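Local structure of amidohydrolase 3 domain-containing protein (Pyrococcus horikoshii, 3IGH) at residues Thr10-Thr13 with Ser14-Pro17; Thr411-Ala414 with Ala415-Gly419; Lys422-Leu425 with Tyr426-Thr429; Ala433-Ile436 with Lys437-Leu440. The protein is of unknown function but probably acts as a metal-dependent amidohydrolase on carbon-nitrogen bonds other than peptide bonds. One frame throughout, in Å; residues are numbered along the deposited sequence. Where two conformers were deposited one is given.

Contact 1: Thr10-Thr13 with Ser14-Pro17; sequences TIYT and SFNP
Ser14 follows Thr13 at a classic beta bulge, where these two residues together face the single residue Lys19 on the antiparallel strand 19-21. The bulge lies at the end of strand 10-14. A small hydroxyl residue suits Ser14: its OG stands anti to the backbone N (chi1 -179°), reaching forward round the turn rather than back over Thr13. There it donates to Pro17 O at 2.9 Å, in the carbonyl plane, and it also bonds to Lys458 NZ. Phe15 comes next and swings its ring back beside Tyr12. Phe15 CE1 lies 4.2 Å from Tyr12 CB, while the two rings run nearly parallel, 19° apart, yet are slid so far that they barely overlap, with centroids 5.9 Å apart. The contact is therefore between one ring carbon and a methylene more than a stack. Beyond it the Phe15 ring packs on Leu440 and Thr444 of helix 436-450. Pro17 ends the segment after a cis peptide bond, a geometry that proline tolerates better than other residues and that belongs to the tight return bringing its carbonyl to Ser14. The chemistry is thus divided: a hydroxyl grips the turn from within, and aromatic carbon fills the side next to the helix.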
loop_
_atom_site.group_PDB
_atom_site.type_symbol
_atom_site.label_atom_id
_atom_site.label_comp_id
_atom_site.label_asym_id
_atom_site.label_seq_id
_atom_site.Cartn_x
_atom_site.Cartn_y
_atom_site.Cartn_z
ATOM N N THR A 10 -16.478 -22.738 -22.757
ATOM C CA THR A 10 -15.224 -22.643 -23.479
ATOM C C THR A 10 -14.452 -21.462 -22.914
ATOM O O THR A 10 -14.828 -20.300 -23.101
ATOM C CB THR A 10 -15.461 -22.488 -24.989
ATOM O OG1 THR A 10 -16.115 -23.663 -25.487
ATOM C CG2 THR A 10 -14.151 -22.293 -25.733
ATOM N N ILE A 11 -13.377 -21.779 -22.208
ATOM C CA ILE A 11 -12.607 -20.767 -21.501
ATOM C C ILE A 11 -11.271 -20.593 -22.190
ATOM O O ILE A 11 -10.466 -21.516 -22.223
ATOM C CB ILE A 11 -12.390 -21.160 -20.020
ATOM C CG1 ILE A 11 -13.745 -21.353 -19.328
ATOM C CG2 ILE A 11 -11.548 -20.095 -19.299
ATOM C CD1 ILE A 11 -13.770 -22.481 -18.333
ATOM N N TYR A 12 -11.049 -19.407 -22.754
ATOM C CA TYR A 12 -9.740 -19.053 -23.313
ATOM C C TYR A 12 -8.849 -18.575 -22.176
ATOM O O TYR A 12 -9.185 -17.612 -21.493
ATOM C CB TYR A 12 -9.878 -17.947 -24.366
ATOM C CG TYR A 12 -10.538 -18.408 -25.645
ATOM C CD1 TYR A 12 -9.788 -18.989 -26.660
ATOM C CD2 TYR A 12 -11.915 -18.276 -25.835
ATOM C CE1 TYR A 12 -10.384 -19.423 -27.837
ATOM C CE2 TYR A 12 -12.521 -18.711 -27.008
ATOM C CZ TYR A 12 -11.746 -19.283 -28.006
ATOM O OH TYR A 12 -12.324 -19.723 -29.178
ATOM N N THR A 13 -7.728 -19.256 -21.968
ATOM C CA THR A 13 -6.819 -18.898 -20.886
ATOM C C THR A 13 -5.656 -18.070 -21.394
ATOM O O THR A 13 -5.001 -17.387 -20.614
ATOM C CB THR A 13 -6.254 -20.134 -20.139
ATOM O OG1 THR A 13 -5.365 -20.860 -20.997
ATOM C CG2 THR A 13 -7.383 -21.045 -19.650
ATOM N N SER A 14 -5.399 -18.147 -22.698
ATOM C CA SER A 14 -4.279 -17.446 -23.325
ATOM C C SER A 14 -4.585 -17.274 -24.810
ATOM O O SER A 14 -5.280 -18.106 -25.401
ATOM C CB SER A 14 -2.986 -18.248 -23.127
ATOM O OG SER A 14 -1.877 -17.600 -23.705
ATOM N N PHE A 15 -4.088 -16.192 -25.405
ATOM C CA PHE A 15 -4.322 -15.934 -26.830
ATOM C C PHE A 15 -3.067 -16.171 -27.675
ATOM O O PHE A 15 -3.162 -16.693 -28.785
ATOM C CB PHE A 15 -4.880 -14.524 -27.061
ATOM C CG PHE A 15 -6.307 -14.352 -26.620
ATOM C CD1 PHE A 15 -7.347 -14.987 -27.301
ATOM C CD2 PHE A 15 -6.616 -13.541 -25.534
ATOM C CE1 PHE A 15 -8.671 -14.833 -26.891
ATOM C CE2 PHE A 15 -7.945 -13.375 -25.121
ATOM C CZ PHE A 15 -8.968 -14.021 -25.800
ATOM N N ASN A 16 -1.910 -15.765 -27.150
ATOM C CA ASN A 16 -0.604 -16.071 -27.736
ATOM C C ASN A 16 0.257 -16.771 -26.688
ATOM O O ASN A 16 0.825 -16.102 -25.825
ATOM C CB ASN A 16 0.119 -14.795 -28.190
ATOM C CG ASN A 16 -0.425 -14.220 -29.488
ATOM O OD1 ASN A 16 -1.378 -14.737 -30.074
ATOM N ND2 ASN A 16 0.193 -13.136 -29.947
ATOM N N PRO A 17 0.350 -18.118 -26.734
ATOM C CA PRO A 17 -0.257 -19.082 -27.661
ATOM C C PRO A 17 -1.723 -19.327 -27.326
ATOM O O PRO A 17 -2.137 -19.100 -26.191
ATOM C CB PRO A 17 0.542 -20.372 -27.408
ATOM C CG PRO A 17 1.629 -20.015 -26.431
ATOM C CD PRO A 17 1.157 -18.803 -25.711
#

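Contact 2: Thr411-Ala414 with Ala415-Gly419; sequences TVDA and AVNRG
Asp413 and Asn417, one turn apart near the C-terminal end of helix 408-417, are joined both by backbone and by side chain. Asn417 ND2 donates to Asp413 OD1 at 2.6 Å. The carboxylate oxygen lies close to the amide plane of Asn417, but the nitrogen comes from above the carboxylate plane, the two flat groups being turned 72° apart, and the N-H...O angle of 133° is bent. With CG swung away from the backbone N (chi1 -163°), Asp413 carries its carboxylate along the helix surface toward this amide. Asn417 N meanwhile gives its hydrogen to Asp413 O at 2.7 Å. The other carbonyls are answered in the same i to i+4 pattern: Thr411 O by Ala415 N, Val412 O by Val416 N at 3.0 Å, and Ala414 O by Arg418 N at 2.9 Å. This last donor lies well above the carbonyl plane; Arg418, with positive phi, is the first residue to leave the helix. Small Ala414 suits the face turned to Ile366 of helix 364-367, and Val412 CG1 meets Val416 CG2 at 4.3 Å. The Arg418 guanidinium is held by Tyr384 O, Thr429 OG1 and weakly by Val383 O. Asp413 OD1 also lies near Glu479 OE1, a like charge. With an alanine at Asp413 the Asn417 amide is likely to lose its acceptor and be set free to turn. The amide N-H thus probably offsets some negative charge here, while backbone bonds fill the carbonyls of Thr411 to Ala414, and Ala415 O takes Leu434 N from the next loop.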
loop_
_atom_site.group_PDB
_atom_site.type_symbol
_atom_site.label_atom_id
_atom_site.label_comp_id
_atom_site.label_asym_id
_atom_site.label_seq_id
_atom_site.Cartn_x
_atom_site.Cartn_y
_atom_site.Cartn_z
ATOM N N THR A 411 -11.411 -0.425 -30.258
ATOM C CA THR A 411 -9.956 -0.370 -30.360
ATOM C C THR A 411 -9.397 -1.645 -30.982
ATOM O O THR A 411 -8.442 -1.587 -31.763
ATOM C CB THR A 411 -9.315 -0.014 -28.980
ATOM O OG1 THR A 411 -9.483 1.393 -28.748
ATOM C CG2 THR A 411 -7.826 -0.364 -28.914
ATOM N N VAL A 412 -10.010 -2.789 -30.658
ATOM C CA VAL A 412 -9.682 -4.056 -31.322
ATOM C C VAL A 412 -9.914 -3.922 -32.832
ATOM O O VAL A 412 -9.045 -4.268 -33.635
ATOM C CB VAL A 412 -10.498 -5.247 -30.752
ATOM C CG1 VAL A 412 -10.298 -6.528 -31.598
ATOM C CG2 VAL A 412 -10.097 -5.526 -29.301
ATOM N N ASP A 413 -11.067 -3.370 -33.204
ATOM C CA ASP A 413 -11.399 -3.187 -34.617
ATOM C C ASP A 413 -10.380 -2.308 -35.346
ATOM O O ASP A 413 -9.991 -2.607 -36.479
ATOM C CB ASP A 413 -12.798 -2.612 -34.774
ATOM C CG ASP A 413 -13.336 -2.796 -36.189
ATOM O OD1 ASP A 413 -13.281 -3.928 -36.708
ATOM O OD2 ASP A 413 -13.811 -1.816 -36.786
ATOM N N ALA A 414 -9.943 -1.243 -34.672
ATOM C CA ALA A 414 -8.945 -0.320 -35.199
ATOM C C ALA A 414 -7.614 -1.007 -35.484
ATOM O O ALA A 414 -6.998 -0.760 -36.512
ATOM C CB ALA A 414 -8.761 0.845 -34.242
ATOM N N ALA A 415 -7.179 -1.878 -34.579
ATOM C CA ALA A 415 -5.932 -2.612 -34.764
ATOM C C ALA A 415 -6.025 -3.656 -35.868
ATOM O O ALA A 415 -5.061 -3.874 -36.603
ATOM C CB ALA A 415 -5.504 -3.272 -33.460
ATOM N N VAL A 416 -7.181 -4.302 -35.968
ATOM C CA VAL A 416 -7.387 -5.375 -36.936
ATOM C C VAL A 416 -7.647 -4.807 -38.336
ATOM O O VAL A 416 -7.054 -5.264 -39.308
ATOM C CB VAL A 416 -8.509 -6.366 -36.477
ATOM C CG1 VAL A 416 -8.833 -7.414 -37.571
ATOM C CG2 VAL A 416 -8.092 -7.084 -35.191
ATOM N N ASN A 417 -8.493 -3.781 -38.421
ATOM C CA ASN A 417 -8.940 -3.254 -39.714
ATOM C C ASN A 417 -8.366 -1.914 -40.151
ATOM O O ASN A 417 -8.619 -1.466 -41.279
ATOM C CB ASN A 417 -10.471 -3.234 -39.762
ATOM C CG ASN A 417 -11.055 -4.622 -39.667
ATOM O OD1 ASN A 417 -10.624 -5.527 -40.371
ATOM N ND2 ASN A 417 -12.022 -4.803 -38.784
ATOM N N ARG A 418 -7.614 -1.275 -39.254
ATOM C CA ARG A 418 -6.843 -0.053 -39.546
ATOM C C ARG A 418 -7.573 1.087 -40.255
ATOM O O ARG A 418 -6.970 1.807 -41.035
ATOM C CB ARG A 418 -5.532 -0.387 -40.275
ATOM C CG ARG A 418 -4.433 -0.849 -39.345
ATOM C CD ARG A 418 -3.080 -0.945 -40.035
ATOM N NE ARG A 418 -2.326 0.313 -40.084
ATOM C CZ ARG A 418 -1.592 0.799 -39.079
ATOM N NH1 ARG A 418 -1.543 0.168 -37.912
ATOM N NH2 ARG A 418 -0.922 1.935 -39.236
ATOM N N GLY A 419 -8.854 1.265 -39.958
ATOM C CA GLY A 419 -9.623 2.364 -40.529
ATOM C C GLY A 419 -10.064 2.155 -41.966
ATOM O O GLY A 419 -10.337 3.130 -42.670
#

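Contact 3: Lys422-Leu425 with Tyr426-Thr429; sequences KVKL and YELT. With SO4 (sulfate ion), chain E.
Helix 425-429 is a short helix of barely more than one turn, and Leu425 and Thr429, four residues apart in it, are tied together by the Leu425 carbonyl. Thr429 OG1 donates to Leu425 O at 2.8 Å, approaching from well above the carbonyl plane. A chi1 of 68° folds this hydroxyl back over the helix. Three donors converge on Leu425 O, since Thr429 N and Leu428 N bond to it too, both weakly. Threonine suits the place because its methyl serves as well: CG2 packs on Leu425 CD1 at 3.8 Å, and the leucine side chain continues into a buried patch with Ile365, Ile371 and Val372. The backbone bonds at the start of the helix are weak too: Tyr426 N reaches Val423 O and Glu427 N reaches Lys424 O, each of the i to i+3 kind. A water supports this start, donating to Val423 O at 2.7 Å and accepting from Glu427 N at 3.3 Å. On the outer side, Lys424 and Glu427 run alongside each other, and NZ to OE1 at 3.3 Å makes a weak salt bridge, doubtful in detail because Glu427 has two conformers. Lys424 CG also rests on Leu428 CD1 at 3.9 Å. Away from the helix, extended Lys422 carries NZ to O2 of a sulfate ion, probably from the crystallisation liquor, at 2.7 Å; His363 NE2 binds the same ion. A hydroxyl bonded to the carbonyl four residues back is common for serine and threonine in helices, here in a short connecting helix between helices 408-417 and 436-450.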
loop_
_atom_site.group_PDB
_atom_site.type_symbol
_atom_site.label_atom_id
_atom_site.label_comp_id
_atom_site.label_asym_id
_atom_site.label_seq_id
_atom_site.Cartn_x
_atom_site.Cartn_y
_atom_site.Cartn_z
ATOM N N LYS A 422 -12.637 4.388 -43.754
ATOM C CA LYS A 422 -12.845 5.452 -42.770
ATOM C C LYS A 422 -11.815 6.566 -42.892
ATOM O O LYS A 422 -12.158 7.750 -42.792
ATOM C CB LYS A 422 -12.838 4.883 -41.336
ATOM C CG LYS A 422 -14.010 3.938 -41.009
ATOM C CD LYS A 422 -13.990 3.465 -39.554
ATOM C CE LYS A 422 -15.019 2.362 -39.326
ATOM N NZ LYS A 422 -15.069 1.921 -37.902
ATOM N N VAL A 423 -10.558 6.178 -43.109
ATOM C CA VAL A 423 -9.441 7.115 -43.176
ATOM C C VAL A 423 -8.444 6.687 -44.243
ATOM O O VAL A 423 -8.306 5.494 -44.534
ATOM C CB VAL A 423 -8.682 7.254 -41.805
ATOM C CG1 VAL A 423 -9.502 8.045 -40.768
ATOM C CG2 VAL A 423 -8.263 5.896 -41.264
ATOM N N LYS A 424 -7.737 7.675 -44.794
ATOM C CA LYS A 424 -6.679 7.472 -45.795
ATOM C C LYS A 424 -5.596 6.478 -45.356
ATOM O O LYS A 424 -5.073 5.720 -46.176
ATOM C CB LYS A 424 -6.039 8.826 -46.146
ATOM C CG LYS A 424 -5.065 8.814 -47.325
ATOM C CD LYS A 424 -5.787 8.529 -48.634
ATOM C CE LYS A 424 -4.874 8.747 -49.824
ATOM N NZ LYS A 424 -5.554 8.390 -51.103
ATOM N N LEU A 425 -5.290 6.468 -44.057
ATOM C CA LEU A 425 -4.192 5.666 -43.507
ATOM C C LEU A 425 -4.266 4.172 -43.832
ATOM O O LEU A 425 -3.229 3.538 -44.027
ATOM C CB LEU A 425 -4.096 5.864 -41.979
ATOM C CG LEU A 425 -2.763 5.474 -41.342
ATOM C CD1 LEU A 425 -1.637 6.343 -41.889
ATOM C CD2 LEU A 425 -2.834 5.540 -39.818
ATOM N N TYR A 426 -5.479 3.619 -43.895
ATOM C CA TYR A 426 -5.637 2.197 -44.204
ATOM C C TYR A 426 -4.916 1.778 -45.485
ATOM O O TYR A 426 -4.061 0.887 -45.451
ATOM C CB TYR A 426 -7.108 1.755 -44.292
ATOM C CG TYR A 426 -7.197 0.321 -44.775
ATOM C CD1 TYR A 426 -7.624 0.021 -46.079
ATOM C CD2 TYR A 426 -6.783 -0.732 -43.958
ATOM C CE1 TYR A 426 -7.658 -1.292 -46.539
ATOM C CE2 TYR A 426 -6.819 -2.051 -44.410
ATOM C CZ TYR A 426 -7.259 -2.320 -45.701
ATOM O OH TYR A 426 -7.300 -3.617 -46.151
ATOM N N GLU A 427 -5.262 2.418 -46.606
ATOM C CA GLU A 427 -4.701 2.054 -47.912
ATOM C C GLU A 427 -3.182 2.189 -47.937
ATOM O O GLU A 427 -2.504 1.456 -48.646
ATOM C CB GLU A 427 -5.354 2.864 -49.051
ATOM C CG GLU A 427 -4.898 4.323 -49.192
ATOM C CD GLU A 427 -3.854 4.548 -50.290
ATOM O OE1 GLU A 427 -3.664 5.715 -50.689
ATOM O OE2 GLU A 427 -3.226 3.572 -50.760
ATOM N N LEU A 428 -2.660 3.124 -47.147
ATOM C CA LEU A 428 -1.231 3.398 -47.131
ATOM C C LEU A 428 -0.445 2.469 -46.218
ATOM O O LEU A 428 0.755 2.299 -46.408
ATOM C CB LEU A 428 -0.990 4.853 -46.733
ATOM C CG LEU A 428 -1.487 5.916 -47.715
ATOM C CD1 LEU A 428 -1.445 7.295 -47.081
ATOM C CD2 LEU A 428 -0.660 5.873 -48.995
ATOM N N THR A 429 -1.112 1.888 -45.216
ATOM C CA THR A 429 -0.423 1.104 -44.171
ATOM C C THR A 429 -1.078 -0.252 -43.895
ATOM O O THR A 429 -0.942 -0.791 -42.788
ATOM C CB THR A 429 -0.296 1.894 -42.825
ATOM O OG1 THR A 429 -1.588 2.067 -42.233
ATOM C CG2 THR A 429 0.341 3.255 -43.042
HETATM S S SO4 E . -15.621 3.951 -34.651
HETATM O O1 SO4 E . -17.008 3.590 -34.377
HETATM O O2 SO4 E . -15.357 3.834 -36.084
HETATM O O3 SO4 E . -15.371 5.314 -34.196
HETATM O O4 SO4 E . -14.730 3.040 -33.943
HETATM O O HOH W 1 -8.066 4.119 -46.881
#

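Contact 4: Ala433-Ile436 with Lys437-Leu440; sequences ALDI and KDAL. With SO4 (sulfate ion), chain N.
Asp435 is the N-cap of helix 436-450, and Asp435 OD1 accepts from Asp438 N at 3.0 Å, in a nearly straight bond (162°). Asp435 CG is tucked between its backbone N and carbonyl carbon (chi1 57°), which turns the carboxylate over the first helical turn. The return half is made by water: one molecule accepts from Asp435 N at 2.8 Å and donates to Asp438 OD2 at 2.7 Å, in place of the direct bond of a capping box. Asp435 O and Ile436 O then take Ala439 N and Leu440 N, starting the regular helix, and Ile436 CG1 lies alongside Leu440 CD1 at 4.1 Å. The two carboxylates are close, Asp435 OD1 to Asp438 OD2 being 3.5 Å, a repulsion that the helix N terminus would probably ease. Farther out, Asn16 ND2 holds Asp438 OD1. A leucine in place of Asp438 would probably leave the bridging water without one acceptor and Asn16 ND2 without its mate. Lysine suits Lys437 because its long, bent chain brings NZ to Phe15 O and Asn16 OD1. The same NZ meets a sulfate, an ion probably from the crystallisation liquor and also held by Leu18 N: NZ to sulfate O2 is 2.7 Å.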
loop_
_atom_site.group_PDB
_atom_site.type_symbol
_atom_site.label_atom_id
_atom_site.label_comp_id
_atom_site.label_asym_id
_atom_site.label_seq_id
_atom_site.Cartn_x
_atom_site.Cartn_y
_atom_site.Cartn_z
ATOM N N ALA A 433 -1.816 -4.193 -40.240
ATOM C CA ALA A 433 -3.018 -4.770 -39.629
ATOM C C ALA A 433 -2.667 -6.008 -38.811
ATOM O O ALA A 433 -1.819 -6.801 -39.214
ATOM C CB ALA A 433 -4.035 -5.123 -40.705
ATOM N N LEU A 434 -3.295 -6.146 -37.646
ATOM C CA LEU A 434 -3.083 -7.320 -36.797
ATOM C C LEU A 434 -4.256 -8.267 -36.970
ATOM O O LEU A 434 -5.341 -7.841 -37.353
ATOM C CB LEU A 434 -2.966 -6.920 -35.318
ATOM C CG LEU A 434 -1.876 -5.935 -34.880
ATOM C CD1 LEU A 434 -1.805 -5.891 -33.364
ATOM C CD2 LEU A 434 -0.531 -6.324 -35.447
ATOM N N ASP A 435 -4.056 -9.548 -36.684
ATOM C CA ASP A 435 -5.203 -10.447 -36.624
ATOM C C ASP A 435 -5.860 -10.343 -35.245
ATOM O O ASP A 435 -5.262 -9.795 -34.310
ATOM C CB ASP A 435 -4.838 -11.890 -37.009
ATOM C CG ASP A 435 -3.727 -12.480 -36.159
ATOM O OD1 ASP A 435 -3.671 -12.231 -34.935
ATOM O OD2 ASP A 435 -2.902 -13.226 -36.729
ATOM N N ILE A 436 -7.080 -10.862 -35.123
ATOM C CA ILE A 436 -7.851 -10.725 -33.885
ATOM C C ILE A 436 -7.169 -11.350 -32.655
ATOM O O ILE A 436 -7.206 -10.758 -31.579
ATOM C CB ILE A 436 -9.332 -11.185 -34.058
ATOM C CG1 ILE A 436 -10.175 -10.729 -32.861
ATOM C CG2 ILE A 436 -9.432 -12.704 -34.332
ATOM C CD1 ILE A 436 -11.602 -10.398 -33.214
ATOM N N LYS A 437 -6.512 -12.500 -32.829
ATOM C CA LYS A 437 -5.778 -13.156 -31.738
ATOM C C LYS A 437 -4.676 -12.283 -31.143
ATOM O O LYS A 437 -4.538 -12.208 -29.923
ATOM C CB LYS A 437 -5.125 -14.455 -32.210
ATOM C CG LYS A 437 -5.928 -15.724 -32.020
ATOM C CD LYS A 437 -5.005 -16.867 -31.589
ATOM C CE LYS A 437 -3.686 -16.891 -32.376
ATOM N NZ LYS A 437 -2.498 -17.125 -31.492
ATOM N N ASP A 438 -3.879 -11.655 -32.010
ATOM C CA ASP A 438 -2.809 -10.760 -31.572
ATOM C C ASP A 438 -3.347 -9.474 -30.948
ATOM O O ASP A 438 -2.721 -8.920 -30.045
ATOM C CB ASP A 438 -1.872 -10.411 -32.726
ATOM C CG ASP A 438 -1.005 -11.582 -33.161
ATOM O OD1 ASP A 438 -0.977 -12.618 -32.465
ATOM O OD2 ASP A 438 -0.342 -11.461 -34.210
ATOM N N ALA A 439 -4.485 -8.995 -31.445
ATOM C CA ALA A 439 -5.146 -7.829 -30.859
ATOM C C ALA A 439 -5.658 -8.116 -29.446
ATOM O O ALA A 439 -5.457 -7.301 -28.533
ATOM C CB ALA A 439 -6.279 -7.322 -31.768
ATOM N N LEU A 440 -6.303 -9.274 -29.261
ATOM C CA LEU A 440 -6.807 -9.663 -27.942
ATOM C C LEU A 440 -5.682 -9.953 -26.956
ATOM O O LEU A 440 -5.785 -9.601 -25.784
ATOM C CB LEU A 440 -7.797 -10.840 -28.032
ATOM C CG LEU A 440 -9.068 -10.522 -28.837
ATOM C CD1 LEU A 440 -10.015 -11.722 -28.854
ATOM C CD2 LEU A 440 -9.801 -9.263 -28.335
HETATM S S SO4 N . -0.724 -20.784 -31.332
HETATM O O1 SO4 N . -0.801 -21.673 -32.487
HETATM O O2 SO4 N . -1.680 -19.697 -31.507
HETATM O O3 SO4 N . -1.058 -21.535 -30.128
HETATM O O4 SO4 N . 0.629 -20.244 -31.212
HETATM O O HOH W 2 -1.399 -10.272 -36.385
#

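In the fold
Each contact is local, and none nests in or crosses another along the chain; they follow in series. Contact 1 rounds the turn from strand 10-14 to strand 19-21, ahead of strand 58-68, with which strand 10-14 pairs in parallel. Far later, in an amidohydrolase domain of the TIM-barrel clan, contact 2 closes helix 408-417, contact 3 makes the short helix 425-429, and contact 4 opens helix 436-450. Folding brings them together: contact 4 touches contact 1, about 13 Å away between centres, so the N-terminal turn sits on the start of the long helix. Contact 2, centre to centre, lies about 9 Å from contact 4, joined by a probable backbone bond, and 11 Å from contact 3, where Tyr426 packs on Gly419.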